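Local coordinates for protein NEQ263 (Nanoarchaeum equitans Kin4-M, PDB 5BN3) that probably binds ATP as the B-type subunit of an archaeal ATP synthase core complex, in which it pairs with the A-type subunit NeqA, at residues Ser166-Tyr169 and Lys170-Asp174. Numbering follows the deposited sequence.
Sequences SDIY and KMFID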
ATOM      1  N   SER B 166      -3.693  25.195  23.161  1.00 37.29           N
ATOM      2  CA  SER B 166      -4.347  26.124  24.083  1.00 40.79           C
ATOM      3  C   SER B 166      -5.356  27.037  23.400  1.00 36.64           C
ATOM      4  O   SER B 166      -6.383  27.370  23.986  1.00 41.20           O
ATOM      5  CB  SER B 166      -3.316  26.952  24.855  1.00 52.32           C
ATOM      6  OG  SER B 166      -2.543  27.763  23.988  1.00 62.05           O
ATOM      7  N   ASP B 167      -5.060  27.439  22.168  1.00 36.73           N
ATOM      8  CA  ASP B 167      -5.989  28.241  21.372  1.00 37.79           C
ATOM      9  C   ASP B 167      -7.369  27.599  21.289  1.00 46.29           C
ATOM     10  O   ASP B 167      -8.389  28.287  21.303  1.00 46.70           O
ATOM     11  CB  ASP B 167      -5.444  28.410  19.954  1.00 45.26           C
ATOM     12  CG  ASP B 167      -4.310  29.403  19.877  1.00 57.65           C
ATOM     13  OD1 ASP B 167      -3.834  29.858  20.938  1.00 54.71           O
ATOM     14  OD2 ASP B 167      -3.889  29.717  18.746  1.00 61.17           O
ATOM     15  N   ILE B 168      -7.390  26.273  21.199  1.00 41.57           N
ATOM     16  CA  ILE B 168      -8.639  25.537  21.049  1.00 37.57           C
ATOM     17  C   ILE B 168      -9.433  25.454  22.358  1.00 45.22           C
ATOM     18  O   ILE B 168     -10.594  25.864  22.405  1.00 42.97           O
ATOM     19  CB  ILE B 168      -8.400  24.126  20.464  1.00 39.95           C
ATOM     20  CG1 ILE B 168      -7.681  24.222  19.113  1.00 53.22           C
ATOM     21  CG2 ILE B 168      -9.711  23.380  20.315  1.00 44.21           C
ATOM     22  CD1 ILE B 168      -8.374  25.129  18.106  1.00 52.41           C
ATOM     23  N   TYR B 169      -8.816  24.945  23.424  1.00 33.22           N
ATOM     24  CA  TYR B 169      -9.550  24.814  24.685  1.00 41.13           C
ATOM     25  C   TYR B 169      -9.886  26.154  25.349  1.00 43.14           C
ATOM     26  O   TYR B 169     -10.866  26.251  26.087  1.00 43.86           O
ATOM     27  CB  TYR B 169      -8.898  23.812  25.663  1.00 34.27           C
ATOM     28  CG  TYR B 169      -7.532  24.159  26.224  1.00 44.41           C
ATOM     29  CD1 TYR B 169      -7.370  25.184  27.149  1.00 46.09           C
ATOM     30  CD2 TYR B 169      -6.415  23.408  25.882  1.00 44.17           C
ATOM     31  CE1 TYR B 169      -6.130  25.477  27.679  1.00 41.73           C
ATOM     32  CE2 TYR B 169      -5.173  23.692  26.410  1.00 41.37           C
ATOM     33  CZ  TYR B 169      -5.037  24.728  27.306  1.00 52.71           C
ATOM     34  OH  TYR B 169      -3.803  25.020  27.836  1.00 58.18           O
ATOM     35  N   LYS B 170      -9.093  27.185  25.072  1.00 44.63           N
ATOM     36  CA  LYS B 170      -9.413  28.522  25.566  1.00 46.66           C
ATOM     37  C   LYS B 170     -10.577  29.135  24.793  1.00 50.63           C
ATOM     38  O   LYS B 170     -11.317  29.955  25.331  1.00 47.41           O
ATOM     39  CB  LYS B 170      -8.187  29.441  25.525  1.00 45.87           C
ATOM     40  CG  LYS B 170      -7.088  29.033  26.492  1.00 62.14           C
ATOM     41  CD  LYS B 170      -6.433  30.240  27.144  1.00 77.01           C
ATOM     42  CE  LYS B 170      -5.575  29.812  28.329  1.00 86.60           C
ATOM     43  NZ  LYS B 170      -5.257  30.947  29.241  1.00 73.95           N
ATOM     44  N   MET B 171     -10.734  28.736  23.534  1.00 45.53           N
ATOM     45  CA  MET B 171     -11.876  29.166  22.728  1.00 50.37           C
ATOM     46  C   MET B 171     -13.179  28.674  23.349  1.00 47.96           C
ATOM     47  O   MET B 171     -14.172  29.401  23.392  1.00 48.73           O
ATOM     48  CB  MET B 171     -11.748  28.643  21.294  1.00 51.06           C
ATOM     49  CG  MET B 171     -12.919  28.999  20.395  1.00 59.67           C
ATOM     50  SD  MET B 171     -12.949  28.061  18.853  1.00 73.20           S
ATOM     51  CE  MET B 171     -11.298  28.373  18.230  1.00 83.19           C
ATOM     52  N   PHE B 172     -13.165  27.437  23.836  1.00 41.44           N
ATOM     53  CA  PHE B 172     -14.321  26.857  24.513  1.00 47.45           C
ATOM     54  C   PHE B 172     -14.590  27.553  25.842  1.00 47.18           C
ATOM     55  O   PHE B 172     -15.708  27.998  26.101  1.00 41.75           O
ATOM     56  CB  PHE B 172     -14.101  25.362  24.757  1.00 45.31           C
ATOM     57  CG  PHE B 172     -14.383  24.501  23.559  1.00 47.93           C
ATOM     58  CD1 PHE B 172     -13.438  24.349  22.556  1.00 46.00           C
ATOM     59  CD2 PHE B 172     -15.592  23.831  23.445  1.00 48.70           C
ATOM     60  CE1 PHE B 172     -13.699  23.551  21.455  1.00 45.03           C
ATOM     61  CE2 PHE B 172     -15.858  23.032  22.348  1.00 52.21           C
ATOM     62  CZ  PHE B 172     -14.910  22.892  21.353  1.00 48.03           C
ATOM     63  N   ILE B 173     -13.560  27.622  26.684  1.00 42.05           N
ATOM     64  CA  ILE B 173     -13.658  28.247  28.002  1.00 49.31           C
ATOM     65  C   ILE B 173     -14.187  29.680  27.922  1.00 39.30           C
ATOM     66  O   ILE B 173     -15.085  30.063  28.676  1.00 48.00           O
ATOM     67  CB  ILE B 173     -12.287  28.239  28.724  1.00 43.56           C
ATOM     68  CG1 ILE B 173     -11.884  26.807  29.094  1.00 49.18           C
ATOM     69  CG2 ILE B 173     -12.320  29.104  29.972  1.00 41.57           C
ATOM     70  CD1 ILE B 173     -10.506  26.699  29.723  1.00 50.86           C
ATOM     71  N   ASP B 174     -13.633  30.463  27.001  1.00 37.59           N
ATOM     72  CA  ASP B 174     -14.037  31.858  26.840  1.00 51.26           C
ATOM     73  C   ASP B 174     -15.490  32.016  26.382  1.00 46.61           C
ATOM     74  O   ASP B 174     -16.181  32.933  26.819  1.00 48.39           O
ATOM     75  CB  ASP B 174     -13.083  32.590  25.888  1.00 50.93           C
ATOM     76  CG  ASP B 174     -11.691  32.774  26.477  1.00 70.19           C
ATOM     77  OD1 ASP B 174     -11.508  32.513  27.686  1.00 76.90           O
ATOM     78  OD2 ASP B 174     -10.783  33.195  25.729  1.00 74.63           O
TER
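Phe172 packs beside Ile168 one turn earlier in helix 166-178, the helix of a beta-alpha-beta unit between strands 156-162 and 185-190 in the nucleotide-binding domain. From CB outward, Phe172 meets the previous turn through CB, CG and one edge of its ring, CD1 and CE1. Its CB sits 3.6 Å from Tyr169 O. With CG anti to the carbonyl carbon (chi1 -81°), the ring leans back toward the start of the helix. CG is 4.2 Å from Ile168 O. CD1 lies closer, 3.2 Å from Ile168 O, which meets the ring at its edge, in plane. CE1 comes next, 4.2 Å from Ile168 CG2. The ring also stacks with Phe159. It is buried between helix 140-151, where it touches Leu145, and strand 220-226, where it touches Leu226. Replacing the ring by an alanine is likely to open a gap beside Ile168 CG2 and to leave Phe159 without its stacking partner.

Ile168 O also accepts weak hydrogen bonds from the backbone N atoms of Met171 and Phe172. The hydrogen bond from Ile173 N to Tyr169 O is nearly straight, at 171°. The Ile173 side chain reaches back toward Tyr169, its CD1 4.3 Å from Tyr169 CD1. Both side chains rest on Ile189 of the sheet. Lys193 of the V-type ATP synthase alpha chain packs on Lys170. Lys170 runs alongside Tyr169, and its CG lies 3.9 Å from Tyr169 CE1.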